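Local coordinates for protein VP2 (Primate bocaparvovirus 1, PDB 7L0Y) that builds, in 60 copies, the T=1 icosahedral capsid of a human bocavirus, a small single-stranded DNA parvovirus, at residues 333-338 against 348-353; 389-394 against 508-513; 325-330 against 358-363; 77-82 against 394-399; 385-390 against 414-419. All coordinates share one frame; numbering follows the deposited sequence.

Contact 1 of 5, residues 333-338 against 348-353; sequences KLQWYQ and NIIANP
A two-stranded antiparallel beta hairpin joins Trp-336 to Ile-349 within the long GH loop of the parvovirus jelly roll. The pair is a hydrogen-bonded one: Trp-336 N donates to Ile-349 O at 3.2 Å, and Ile-349 N returns a bond to Trp-336 O at 2.8 Å. Just past the regular strands, Ala-351 N still reaches Leu-334 O (2.9 Å), which extends the backbone pairing by one rung. Side chains then alternate between the two faces of the hairpin. On the Trp-336 face, the indole takes the crowded position between its backbone N and carbonyl carbon (chi1 61°), which lays it back across Ile-349. Trp-149 meets the same indole from outside the hairpin. The other face carries Gln-335 and Ile-350 side by side and pointing the same way, with Gln-335 CG 3.7 Å from Ile-350 CG1. Beyond them Tyr-337 crosses Asn-348, and its hydroxyl bonds to Gly-344 O in the connecting loop. Arg-247 and Val-249 of a neighbouring subunit pack on the hairpin. In the Trp-336 and Ile-349 pair, branch CG2 of the isoleucine sits 3.6 Å from CZ2 of the indole, while Ile-349 O lies over a ring face.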
# COMPACT_ATOMS: atom_id res chain seq x y z
N LYS A 333 -42.02 22.93 108.22
CA LYS A 333 -42.63 22.28 107.07
C LYS A 333 -42.95 23.31 106.00
O LYS A 333 -43.42 24.41 106.31
CB LYS A 333 -43.89 21.53 107.50
CG LYS A 333 -43.62 20.39 108.44
CD LYS A 333 -44.90 19.76 108.89
CE LYS A 333 -44.65 18.60 109.83
NZ LYS A 333 -45.92 18.02 110.31
N LEU A 334 -42.67 22.95 104.76
CA LEU A 334 -43.06 23.79 103.63
C LEU A 334 -44.57 23.91 103.58
O LEU A 334 -45.29 22.91 103.66
CB LEU A 334 -42.52 23.19 102.34
CG LEU A 334 -42.81 23.97 101.06
CD1 LEU A 334 -42.06 25.28 101.07
CD2 LEU A 334 -42.46 23.15 99.83
N GLN A 335 -45.07 25.13 103.46
CA GLN A 335 -46.50 25.37 103.51
C GLN A 335 -46.84 26.53 102.59
O GLN A 335 -46.10 27.50 102.51
CB GLN A 335 -46.94 25.64 104.95
CG GLN A 335 -48.42 25.60 105.18
CD GLN A 335 -48.75 25.71 106.64
OE1 GLN A 335 -47.85 25.75 107.48
NE2 GLN A 335 -50.03 25.74 106.96
N TRP A 336 -47.95 26.41 101.88
CA TRP A 336 -48.36 27.45 100.96
C TRP A 336 -49.87 27.48 100.89
O TRP A 336 -50.55 26.64 101.49
CB TRP A 336 -47.75 27.24 99.58
CG TRP A 336 -48.16 25.97 98.93
CD1 TRP A 336 -49.18 25.80 98.06
CD2 TRP A 336 -47.58 24.69 99.12
NE1 TRP A 336 -49.27 24.49 97.68
CE2 TRP A 336 -48.29 23.78 98.32
CE3 TRP A 336 -46.51 24.21 99.88
CZ2 TRP A 336 -47.98 22.44 98.26
CZ3 TRP A 336 -46.20 22.88 99.83
CH2 TRP A 336 -46.93 22.01 99.02
N TYR A 337 -50.40 28.44 100.15
CA TYR A 337 -51.81 28.50 99.82
C TYR A 337 -52.01 28.12 98.36
O TYR A 337 -51.17 28.46 97.52
CB TYR A 337 -52.41 29.88 100.08
CG TYR A 337 -52.45 30.29 101.52
CD1 TYR A 337 -53.34 29.70 102.39
CD2 TYR A 337 -51.65 31.31 102.00
CE1 TYR A 337 -53.39 30.07 103.70
CE2 TYR A 337 -51.71 31.70 103.31
CZ TYR A 337 -52.58 31.07 104.16
OH TYR A 337 -52.64 31.44 105.48
N GLN A 338 -53.10 27.41 98.08
CA GLN A 338 -53.46 27.13 96.70
C GLN A 338 -53.99 28.34 95.97
O GLN A 338 -53.90 28.41 94.74
CB GLN A 338 -54.50 26.01 96.64
CG GLN A 338 -53.93 24.64 96.85
CD GLN A 338 -52.98 24.27 95.75
OE1 GLN A 338 -53.22 24.56 94.58
NE2 GLN A 338 -51.88 23.63 96.11
N ASN A 348 -54.63 26.17 102.90
CA ASN A 348 -53.20 25.97 103.07
C ASN A 348 -52.86 24.49 102.96
O ASN A 348 -53.63 23.64 103.40
CB ASN A 348 -52.73 26.52 104.42
CG ASN A 348 -53.51 25.94 105.57
OD1 ASN A 348 -54.60 25.42 105.39
ND2 ASN A 348 -52.94 26.00 106.76
N ILE A 349 -51.71 24.20 102.38
CA ILE A 349 -51.23 22.83 102.21
C ILE A 349 -49.89 22.70 102.91
O ILE A 349 -48.94 23.42 102.59
CB ILE A 349 -51.14 22.42 100.74
CG1 ILE A 349 -52.55 22.25 100.18
CG2 ILE A 349 -50.35 21.15 100.59
CD1 ILE A 349 -52.58 21.93 98.76
N ILE A 350 -49.83 21.77 103.84
CA ILE A 350 -48.63 21.48 104.61
C ILE A 350 -47.97 20.25 104.01
O ILE A 350 -48.63 19.23 103.80
CB ILE A 350 -48.97 21.25 106.08
CG1 ILE A 350 -49.73 22.44 106.64
CG2 ILE A 350 -47.71 21.02 106.87
CD1 ILE A 350 -50.32 22.21 108.00
N ALA A 351 -46.68 20.34 103.72
CA ALA A 351 -45.97 19.19 103.20
C ALA A 351 -45.89 18.10 104.26
O ALA A 351 -45.59 18.37 105.43
CB ALA A 351 -44.57 19.58 102.74
N ASN A 352 -46.14 16.87 103.85
CA ASN A 352 -46.18 15.73 104.74
C ASN A 352 -45.06 14.78 104.37
O ASN A 352 -44.52 14.85 103.26
CB ASN A 352 -47.53 15.00 104.68
CG ASN A 352 -48.65 15.84 105.24
OD1 ASN A 352 -49.71 15.97 104.63
ND2 ASN A 352 -48.43 16.41 106.42
N PRO A 353 -44.64 13.92 105.30
CA PRO A 353 -43.59 12.94 104.98
C PRO A 353 -43.95 12.10 103.77
O PRO A 353 -45.04 11.52 103.70
CB PRO A 353 -43.51 12.09 106.25
CG PRO A 353 -43.95 13.01 107.32
CD PRO A 353 -45.01 13.88 106.72

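Contact 2 of 5, residues 389-394 against 508-513; sequences PITREN and CMPVKT
The flat carboxylate of Glu-393 turns toward Cys-508 because its chain bends at chi2 (79°): Glu-393 OE1 lies 3.1 Å from Cys-508 CB, with SG next nearest. A second flat group, the peptide carbonyl of Ile-390, has Val-511 N standing above its plane; that bond is 3.1 Å long and clearly bent, with 138° at the hydrogen. Beside it the side chains of Ile-390 and Val-511 cross, with CG1 3.8 Å from CG2. The methyl of Thr-391, CG2, rests 3.6 Å from CB of the Pro-510 ring. At the far end Arg-392 N makes a straight but weak bond to Cys-508 O. Both charged ends have outside partners: Arg-392 forms a salt bridge with Asp-156 of the same chain, and Lys-512 NZ binds Asp-404 of a neighbouring subunit and Arg-387 O. A type I beta turn from Thr-391 to Asn-394, with a weak ST-turn bond from Glu-393 N to Thr-391 OG1, closes part of the jelly roll's long GH loop against the roughly antiparallel C-terminal region after strand 446-462.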
# COMPACT_ATOMS: atom_id res chain seq x y z
N PRO A 389 -39.49 16.26 98.01
CA PRO A 389 -40.45 15.76 97.01
C PRO A 389 -41.28 16.91 96.47
O PRO A 389 -41.99 17.58 97.21
CB PRO A 389 -41.30 14.77 97.80
CG PRO A 389 -40.47 14.44 98.99
CD PRO A 389 -39.76 15.70 99.33
N ILE A 390 -41.27 17.08 95.18
CA ILE A 390 -41.95 18.21 94.58
C ILE A 390 -43.31 17.78 94.09
O ILE A 390 -43.49 16.69 93.55
CB ILE A 390 -41.10 18.86 93.47
CG1 ILE A 390 -40.71 17.85 92.39
CG2 ILE A 390 -39.90 19.54 94.05
CD1 ILE A 390 -41.50 17.95 91.13
N THR A 391 -44.29 18.63 94.32
CA THR A 391 -45.64 18.43 93.84
C THR A 391 -45.84 19.21 92.55
O THR A 391 -44.94 19.89 92.05
CB THR A 391 -46.67 18.87 94.88
OG1 THR A 391 -46.49 20.26 95.18
CG2 THR A 391 -46.51 18.07 96.15
N ARG A 392 -47.04 19.10 92.01
CA ARG A 392 -47.40 19.84 90.81
C ARG A 392 -47.47 21.34 91.09
O ARG A 392 -47.41 22.16 90.17
CB ARG A 392 -48.72 19.28 90.30
CG ARG A 392 -49.27 19.91 89.09
CD ARG A 392 -50.54 19.21 88.69
NE ARG A 392 -51.24 19.97 87.67
CZ ARG A 392 -52.16 20.88 87.94
NH1 ARG A 392 -52.50 21.13 89.19
NH2 ARG A 392 -52.75 21.54 86.96
N GLU A 393 -47.58 21.72 92.36
CA GLU A 393 -47.68 23.12 92.73
C GLU A 393 -46.35 23.74 93.12
O GLU A 393 -46.33 24.89 93.57
CB GLU A 393 -48.70 23.27 93.86
CG GLU A 393 -50.12 23.02 93.39
CD GLU A 393 -50.43 21.54 93.26
OE1 GLU A 393 -49.53 20.73 93.58
OE2 GLU A 393 -51.54 21.20 92.82
N ASN A 394 -45.25 23.01 92.98
CA ASN A 394 -43.95 23.56 93.31
C ASN A 394 -43.38 24.36 92.14
O ASN A 394 -43.72 24.12 90.98
CB ASN A 394 -42.99 22.44 93.68
CG ASN A 394 -43.35 21.79 94.98
OD1 ASN A 394 -43.64 20.61 95.04
ND2 ASN A 394 -43.28 22.54 96.05
N CYS A 508 -51.85 16.84 95.92
CA CYS A 508 -50.94 17.48 94.99
C CYS A 508 -50.02 16.50 94.30
O CYS A 508 -49.30 16.90 93.38
CB CYS A 508 -50.13 18.54 95.72
SG CYS A 508 -51.10 19.91 96.35
N MET A 509 -50.04 15.23 94.70
CA MET A 509 -49.30 14.15 94.06
C MET A 509 -47.81 14.43 94.04
O MET A 509 -47.24 14.69 92.97
CB MET A 509 -49.83 13.93 92.65
CG MET A 509 -51.25 13.44 92.61
SD MET A 509 -51.89 13.32 90.94
CE MET A 509 -52.19 15.05 90.58
N PRO A 510 -47.14 14.38 95.19
CA PRO A 510 -45.70 14.60 95.21
C PRO A 510 -44.95 13.46 94.54
O PRO A 510 -45.49 12.39 94.28
CB PRO A 510 -45.38 14.68 96.70
CG PRO A 510 -46.43 13.88 97.33
CD PRO A 510 -47.67 14.10 96.53
N VAL A 511 -43.68 13.71 94.24
CA VAL A 511 -42.83 12.68 93.67
C VAL A 511 -42.20 11.88 94.80
O VAL A 511 -42.41 12.17 95.98
CB VAL A 511 -41.76 13.28 92.75
CG1 VAL A 511 -42.40 13.94 91.56
CG2 VAL A 511 -40.89 14.26 93.51
N LYS A 512 -41.44 10.85 94.43
CA LYS A 512 -40.64 10.05 95.35
C LYS A 512 -41.49 9.35 96.40
O LYS A 512 -40.99 8.93 97.45
CB LYS A 512 -39.59 10.91 96.04
CG LYS A 512 -38.64 11.53 95.09
CD LYS A 512 -37.74 12.46 95.82
CE LYS A 512 -36.78 13.09 94.86
NZ LYS A 512 -35.88 14.00 95.55
N THR A 513 -42.79 9.23 96.16
CA THR A 513 -43.67 8.49 97.03
C THR A 513 -44.10 7.13 96.51
O THR A 513 -44.77 6.40 97.24
CB THR A 513 -44.92 9.33 97.34
OG1 THR A 513 -45.81 8.61 98.20
CG2 THR A 513 -45.62 9.72 96.07

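Contact 3 of 5, residues 325-330 against 358-363; sequences LAPTNL and LRDQLL
The carbonyl oxygen of Gln-361 is met by three groups of the loop that holds Leu-325 and Ala-326. Ala-326 N donates to Gln-361 O at 2.9 Å, with a fairly straight 158° at the hydrogen, while the donor stands tilted from the carbonyl plane. Leu-325 CA adds a weaker CA-H...O contact to the same Gln-361 O at 3.2 Å. With CG anti to the carbonyl carbon (chi1 -62°), the leucine side chain lies alongside the oxygen, and Leu-325 CD2 touches Gln-361 O at 3.4 Å. One polar atom is thus met by an N-H, a backbone C-H and a methyl, and the backbones form a single beta bridge, Leu-325 with Gln-361. Around it lie van der Waals contacts, one of them apolar: Ala-326 CB lies 3.8 Å from Leu-362 CD2. The same CB also faces the peptide carbonyl of Asp-360, whose backbone has positive phi (56°) just before the strand begins. The Pro-327 ring crosses the Asp-360 side chain, CD 3.8 Å from OD1. The amide of Gln-361 points elsewhere, its OE1 held by Gly-277 N and its NE2 by Val-384 O. Strand 361-366 pairs antiparallel with strand 371-373 on the same chain, and a strand of a neighbouring subunit joins residues 361-363 across the interface, while Leu-325 packs on strand 376-377.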
# COMPACT_ATOMS: atom_id res chain seq x y z
N LEU A 325 -33.84 16.89 107.10
CA LEU A 325 -34.12 16.40 108.44
C LEU A 325 -35.62 16.27 108.66
O LEU A 325 -36.42 16.97 108.03
CB LEU A 325 -33.55 17.34 109.50
CG LEU A 325 -32.05 17.53 109.52
CD1 LEU A 325 -31.68 18.42 110.67
CD2 LEU A 325 -31.37 16.21 109.62
N ALA A 326 -35.99 15.38 109.56
CA ALA A 326 -37.38 15.26 109.95
C ALA A 326 -37.81 16.53 110.67
O ALA A 326 -37.26 16.85 111.72
CB ALA A 326 -37.59 14.05 110.84
N PRO A 327 -38.78 17.28 110.14
CA PRO A 327 -39.20 18.50 110.81
C PRO A 327 -39.80 18.19 112.18
O PRO A 327 -40.68 17.34 112.30
CB PRO A 327 -40.24 19.10 109.86
CG PRO A 327 -40.75 17.93 109.10
CD PRO A 327 -39.60 16.98 108.96
N THR A 328 -39.31 18.88 113.19
CA THR A 328 -39.75 18.66 114.56
C THR A 328 -40.92 19.54 114.94
O THR A 328 -41.42 19.43 116.06
CB THR A 328 -38.59 18.88 115.53
OG1 THR A 328 -38.08 20.21 115.38
CG2 THR A 328 -37.47 17.90 115.26
N ASN A 329 -41.37 20.40 114.04
CA ASN A 329 -42.52 21.25 114.31
C ASN A 329 -43.12 21.69 112.98
O ASN A 329 -42.49 21.59 111.93
CB ASN A 329 -42.14 22.46 115.17
CG ASN A 329 -43.35 23.19 115.70
OD1 ASN A 329 -44.43 23.11 115.15
ND2 ASN A 329 -43.17 23.89 116.81
N LEU A 330 -44.35 22.18 113.06
CA LEU A 330 -45.03 22.75 111.91
C LEU A 330 -44.26 23.90 111.28
O LEU A 330 -44.39 24.13 110.08
CB LEU A 330 -46.42 23.22 112.32
CG LEU A 330 -47.41 23.64 111.24
CD1 LEU A 330 -47.27 22.74 110.04
CD2 LEU A 330 -48.81 23.55 111.79
N LEU A 358 -34.84 8.32 102.43
CA LEU A 358 -33.79 9.33 102.30
C LEU A 358 -34.25 10.70 102.73
O LEU A 358 -33.49 11.66 102.62
CB LEU A 358 -33.27 9.37 100.87
CG LEU A 358 -32.33 8.22 100.53
CD1 LEU A 358 -32.03 8.19 99.06
CD2 LEU A 358 -31.06 8.43 101.32
N ARG A 359 -35.48 10.82 103.21
CA ARG A 359 -35.96 12.05 103.80
C ARG A 359 -36.23 11.81 105.28
O ARG A 359 -36.10 10.68 105.76
CB ARG A 359 -37.24 12.54 103.11
CG ARG A 359 -37.08 12.85 101.64
CD ARG A 359 -36.32 14.13 101.41
NE ARG A 359 -37.06 15.29 101.87
CZ ARG A 359 -36.58 16.53 101.89
NH1 ARG A 359 -35.36 16.77 101.45
NH2 ARG A 359 -37.33 17.52 102.33
N ASP A 360 -36.60 12.87 105.98
CA ASP A 360 -36.99 12.79 107.38
C ASP A 360 -35.90 12.15 108.23
O ASP A 360 -36.16 11.35 109.13
CB ASP A 360 -38.30 12.02 107.51
CG ASP A 360 -39.45 12.75 106.88
OD1 ASP A 360 -39.35 13.98 106.69
OD2 ASP A 360 -40.44 12.09 106.52
N GLN A 361 -34.66 12.51 107.93
CA GLN A 361 -33.51 11.93 108.61
C GLN A 361 -33.30 12.62 109.95
O GLN A 361 -33.67 13.77 110.15
CB GLN A 361 -32.28 12.07 107.73
CG GLN A 361 -32.43 11.47 106.35
CD GLN A 361 -31.19 11.63 105.51
OE1 GLN A 361 -30.32 12.44 105.81
NE2 GLN A 361 -31.11 10.88 104.42
N LEU A 362 -32.69 11.89 110.89
CA LEU A 362 -32.34 12.46 112.18
C LEU A 362 -30.99 11.94 112.62
O LEU A 362 -30.57 10.85 112.23
CB LEU A 362 -33.39 12.15 113.25
CG LEU A 362 -34.75 12.83 113.11
CD1 LEU A 362 -35.69 12.30 114.17
CD2 LEU A 362 -34.61 14.33 113.23
N LEU A 363 -30.31 12.73 113.45
CA LEU A 363 -29.04 12.34 114.03
C LEU A 363 -29.15 12.44 115.54
O LEU A 363 -29.67 13.42 116.06
CB LEU A 363 -27.90 13.23 113.50
CG LEU A 363 -26.50 12.86 113.98
CD1 LEU A 363 -26.15 11.46 113.52
CD2 LEU A 363 -25.48 13.84 113.45

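Contact 4 of 5, residues 77-82 against 394-399; sequences NQYSCH and NPIWCK
Asn-77 lays its amide almost flat on the indole of Trp-397, the two planes 16° apart and OD1 over the ring. Its CG stands anti to the backbone N (chi1 -171°), which extends the amide toward the backbone of Ile-396 and Trp-397, where both ends bind. OD1 accepts Trp-397 N at 2.8 Å, in the carbonyl plane on a lone pair, and takes a second, weak bond from Ile-396 N at 2.9 Å. ND2 donates to Trp-397 O, so one amide reads both N-H and C=O of one residue. Asn-77 CB completes the stack with a CH-pi contact to the six-membered ring. Strand 397-399, which pairs in parallel with strand 416-418, belongs to the GH loop of the jelly-roll capsid protein, and the contact fastens it to residues leading into a weakly bonded helical turn about 79-82, just ahead of helix 85-94. Ile-396 touches two rings in different ways. Its CG1 sits over the centre of the Tyr-79 ring, 3.4 Å from the centroid and 5° off the normal, whereas CD1 comes to the edge of the His-82 imidazole, 3.5 Å from CD2. The histidine's NE2 is bonded to Phe-76 O. Tyr-79 N bonds to Asn-394 O at 3.2 Å.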
# COMPACT_ATOMS: atom_id res chain seq x y z
N ASN A 77 -42.78 29.62 85.85
CA ASN A 77 -42.06 28.70 86.72
C ASN A 77 -43.01 28.09 87.75
O ASN A 77 -43.25 28.62 88.84
CB ASN A 77 -40.93 29.46 87.39
CG ASN A 77 -39.99 28.57 88.13
OD1 ASN A 77 -39.81 27.42 87.78
ND2 ASN A 77 -39.38 29.11 89.16
N GLN A 78 -43.48 26.89 87.41
CA GLN A 78 -44.29 26.04 88.26
C GLN A 78 -44.70 24.84 87.42
O GLN A 78 -44.79 24.95 86.20
CB GLN A 78 -45.51 26.78 88.81
CG GLN A 78 -46.32 25.99 89.80
CD GLN A 78 -47.35 26.83 90.50
OE1 GLN A 78 -47.31 28.04 90.42
NE2 GLN A 78 -48.29 26.17 91.15
N TYR A 79 -45.00 23.72 88.08
CA TYR A 79 -45.37 22.53 87.32
C TYR A 79 -46.84 22.54 86.93
O TYR A 79 -47.21 22.07 85.86
CB TYR A 79 -45.02 21.26 88.10
CG TYR A 79 -43.54 20.99 88.17
CD1 TYR A 79 -42.87 20.39 87.13
CD2 TYR A 79 -42.81 21.32 89.30
CE1 TYR A 79 -41.53 20.14 87.19
CE2 TYR A 79 -41.47 21.07 89.37
CZ TYR A 79 -40.84 20.48 88.32
OH TYR A 79 -39.50 20.23 88.39
N SER A 80 -47.71 23.06 87.81
CA SER A 80 -49.12 23.16 87.48
C SER A 80 -49.34 23.95 86.21
O SER A 80 -50.34 23.75 85.51
CB SER A 80 -49.88 23.80 88.63
OG SER A 80 -49.88 22.97 89.77
N CYS A 81 -48.43 24.86 85.91
CA CYS A 81 -48.41 25.53 84.62
C CYS A 81 -48.46 24.53 83.47
O CYS A 81 -49.28 24.66 82.56
CB CYS A 81 -47.16 26.40 84.55
SG CYS A 81 -46.86 27.27 83.01
N HIS A 82 -47.57 23.55 83.49
CA HIS A 82 -47.31 22.71 82.33
C HIS A 82 -48.04 21.38 82.33
O HIS A 82 -48.05 20.71 81.29
CB HIS A 82 -45.81 22.48 82.24
CG HIS A 82 -45.03 23.75 82.26
ND1 HIS A 82 -45.03 24.64 81.22
CD2 HIS A 82 -44.28 24.31 83.24
CE1 HIS A 82 -44.28 25.68 81.53
NE2 HIS A 82 -43.81 25.50 82.75
N ASN A 394 -45.25 23.01 92.98
CA ASN A 394 -43.95 23.56 93.31
C ASN A 394 -43.38 24.36 92.14
O ASN A 394 -43.72 24.12 90.98
CB ASN A 394 -42.99 22.44 93.68
CG ASN A 394 -43.35 21.79 94.98
OD1 ASN A 394 -43.64 20.61 95.04
ND2 ASN A 394 -43.28 22.54 96.05
N PRO A 395 -42.53 25.34 92.43
CA PRO A 395 -41.73 25.96 91.38
C PRO A 395 -40.76 24.96 90.77
O PRO A 395 -40.27 24.05 91.44
CB PRO A 395 -40.98 27.06 92.12
CG PRO A 395 -41.82 27.35 93.29
CD PRO A 395 -42.44 26.07 93.70
N ILE A 396 -40.46 25.15 89.49
CA ILE A 396 -39.56 24.24 88.80
C ILE A 396 -38.11 24.59 89.09
O ILE A 396 -37.36 23.79 89.67
CB ILE A 396 -39.85 24.24 87.29
CG1 ILE A 396 -41.29 23.81 87.03
CG2 ILE A 396 -38.91 23.31 86.58
CD1 ILE A 396 -41.71 23.99 85.62
N TRP A 397 -37.69 25.78 88.71
CA TRP A 397 -36.30 26.19 88.81
C TRP A 397 -36.16 27.38 89.74
O TRP A 397 -37.12 28.09 90.03
CB TRP A 397 -35.71 26.56 87.45
CG TRP A 397 -36.44 27.67 86.79
CD1 TRP A 397 -36.28 29.00 87.01
CD2 TRP A 397 -37.43 27.55 85.77
NE1 TRP A 397 -37.13 29.72 86.21
CE2 TRP A 397 -37.84 28.85 85.43
CE3 TRP A 397 -38.02 26.47 85.11
CZ2 TRP A 397 -38.81 29.10 84.47
CZ3 TRP A 397 -38.97 26.72 84.16
CH2 TRP A 397 -39.36 28.02 83.85
N CYS A 398 -34.94 27.57 90.21
CA CYS A 398 -34.47 28.86 90.69
C CYS A 398 -33.16 29.15 89.98
O CYS A 398 -32.48 28.23 89.52
CB CYS A 398 -34.26 28.88 92.20
SG CYS A 398 -33.78 30.51 92.85
N LYS A 399 -32.82 30.42 89.87
CA LYS A 399 -31.56 30.78 89.25
C LYS A 399 -30.43 30.71 90.27
O LYS A 399 -30.57 31.21 91.39
CB LYS A 399 -31.63 32.17 88.64
CG LYS A 399 -30.37 32.56 87.90
CD LYS A 399 -30.48 33.93 87.30
CE LYS A 399 -29.16 34.34 86.72
NZ LYS A 399 -28.72 33.42 85.63

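Contact 5 of 5, residues 385-390 against 414-419; sequences WDRFPI and GSIAMD
Arg-387, Phe-388 and Ile-390 close on Gly-414, and this small patch is the dense part of the contact. The arginine chain bends at chi3 (72°) to bring its two terminal nitrogens to successive carbonyls: NH1 donates to Gly-414 O at 2.8 Å, NH2 to Ser-415 O at 3.0 Å. Both donors stand well above the planes of the carbonyls they meet, away from the lone-pair directions, and neither carbonyl lies exactly in the guanidinium plane. NE of Arg-387 makes a salt bridge with Asp-410, so the guanidinium is held by one acidic side chain and two backbone oxygens, which would fix its rotation. Beside it the Phe-388 ring turns its edge to Gly-414 CA, with CD2 at 4.0 Å, and Ile-390 CG2 lies 3.3 Å from Gly-414 O. Glycine suits this place: its phi is positive (106°), and with no side chain its CA can lie against the phenyl and the isoleucine methyl. The glycine leads into strand 416-418, parallel partner of strand 397-399 in the same GH insertion. Between these two segments the contact then fades, although Ile-416 to Met-418 remain buried by other parts of the protein. Ile-416 offers only CG1 to Arg-387 NH1, at 4.1 Å, and Asp-419 is exposed to solvent. On the other segment, Asp-404 of a neighbouring subunit bonds to Arg-387 N.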
# COMPACT_ATOMS: atom_id res chain seq x y z
N TRP A 385 -28.84 12.18 100.79
CA TRP A 385 -30.23 12.51 101.05
C TRP A 385 -30.95 12.68 99.73
O TRP A 385 -30.34 12.99 98.71
CB TRP A 385 -30.36 13.77 101.92
CG TRP A 385 -29.86 15.03 101.28
CD1 TRP A 385 -30.61 15.97 100.65
CD2 TRP A 385 -28.50 15.49 101.21
NE1 TRP A 385 -29.82 16.98 100.20
CE2 TRP A 385 -28.52 16.71 100.53
CE3 TRP A 385 -27.28 14.98 101.65
CZ2 TRP A 385 -27.37 17.44 100.27
CZ3 TRP A 385 -26.14 15.70 101.40
CH2 TRP A 385 -26.19 16.92 100.71
N ASP A 386 -32.27 12.57 99.76
CA ASP A 386 -33.03 12.80 98.54
C ASP A 386 -33.51 14.25 98.57
O ASP A 386 -33.56 14.87 99.62
CB ASP A 386 -34.20 11.84 98.43
CG ASP A 386 -33.89 10.64 97.56
OD1 ASP A 386 -32.74 10.53 97.06
OD2 ASP A 386 -34.80 9.81 97.35
N ARG A 387 -33.87 14.78 97.41
CA ARG A 387 -34.38 16.15 97.31
C ARG A 387 -35.80 16.22 97.84
O ARG A 387 -36.50 15.21 97.91
CB ARG A 387 -34.39 16.66 95.87
CG ARG A 387 -33.05 16.64 95.15
CD ARG A 387 -32.99 17.67 94.03
NE ARG A 387 -32.90 19.04 94.53
CZ ARG A 387 -33.77 20.00 94.28
NH1 ARG A 387 -34.82 19.77 93.50
NH2 ARG A 387 -33.60 21.20 94.80
N PHE A 388 -36.22 17.41 98.23
CA PHE A 388 -37.58 17.61 98.70
C PHE A 388 -38.55 17.13 97.63
O PHE A 388 -38.43 17.51 96.47
CB PHE A 388 -37.83 19.08 98.99
CG PHE A 388 -39.24 19.39 99.36
CD1 PHE A 388 -39.73 19.03 100.60
CD2 PHE A 388 -40.08 20.02 98.47
CE1 PHE A 388 -41.03 19.30 100.95
CE2 PHE A 388 -41.38 20.30 98.81
CZ PHE A 388 -41.86 19.93 100.05
N PRO A 389 -39.49 16.26 98.01
CA PRO A 389 -40.45 15.76 97.01
C PRO A 389 -41.28 16.91 96.47
O PRO A 389 -41.99 17.58 97.21
CB PRO A 389 -41.30 14.77 97.80
CG PRO A 389 -40.47 14.44 98.99
CD PRO A 389 -39.76 15.70 99.33
N ILE A 390 -41.27 17.08 95.18
CA ILE A 390 -41.95 18.21 94.58
C ILE A 390 -43.31 17.78 94.09
O ILE A 390 -43.49 16.69 93.55
CB ILE A 390 -41.10 18.86 93.47
CG1 ILE A 390 -40.71 17.85 92.39
CG2 ILE A 390 -39.90 19.54 94.05
CD1 ILE A 390 -41.50 17.95 91.13
N GLY A 414 -37.29 22.68 97.01
CA GLY A 414 -37.35 21.66 95.98
C GLY A 414 -37.14 22.16 94.57
O GLY A 414 -37.14 21.34 93.64
N SER A 415 -36.96 23.46 94.36
CA SER A 415 -36.77 23.97 93.02
C SER A 415 -35.34 23.72 92.56
O SER A 415 -34.40 23.69 93.35
CB SER A 415 -37.09 25.46 92.96
OG SER A 415 -36.19 26.20 93.76
N ILE A 416 -35.18 23.53 91.26
CA ILE A 416 -33.90 23.15 90.67
C ILE A 416 -33.08 24.41 90.44
O ILE A 416 -33.49 25.29 89.68
CB ILE A 416 -34.11 22.38 89.36
CG1 ILE A 416 -34.83 21.07 89.65
CG2 ILE A 416 -32.78 22.12 88.69
CD1 ILE A 416 -35.38 20.41 88.43
N ALA A 417 -31.92 24.48 91.07
CA ALA A 417 -31.01 25.60 90.83
C ALA A 417 -30.39 25.45 89.45
O ALA A 417 -29.81 24.40 89.13
CB ALA A 417 -29.93 25.64 91.90
N MET A 418 -30.53 26.48 88.63
CA MET A 418 -30.03 26.45 87.26
C MET A 418 -29.11 27.64 87.05
O MET A 418 -29.36 28.72 87.58
CB MET A 418 -31.16 26.48 86.24
CG MET A 418 -31.97 25.22 86.16
SD MET A 418 -33.23 25.34 84.89
CE MET A 418 -32.21 25.39 83.43
N ASP A 419 -28.06 27.42 86.26
CA ASP A 419 -27.16 28.51 85.92
C ASP A 419 -27.84 29.51 84.99
O ASP A 419 -27.73 30.72 85.18
CB ASP A 419 -25.89 27.94 85.30
CG ASP A 419 -26.17 27.02 84.13
OD1 ASP A 419 -27.33 26.98 83.67
OD2 ASP A 419 -25.23 26.33 83.69

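Taken together, the five contacts show how a largely irregular chain is fixed by short, linked interactions. Contacts 2 and 5 share Pro-389 and Ile-390 and have centres about 11 Å apart; Lys-512 NZ also bonds to Arg-387 O between them. Contact 4 shares Asn-394 with contact 2, and its strand pairs with that of contact 5 through Ile-396 O and Ile-416 N. Contact 1 touches this group where Leu-334 packs on Phe-388. Contact 3 lies outermost, its centre about 25 Å from that of contact 4, but Arg-359 NH1 ties it to Asp-386 O of contact 5. Contacts 2, 3 and 5 all reach the same neighbouring subunit.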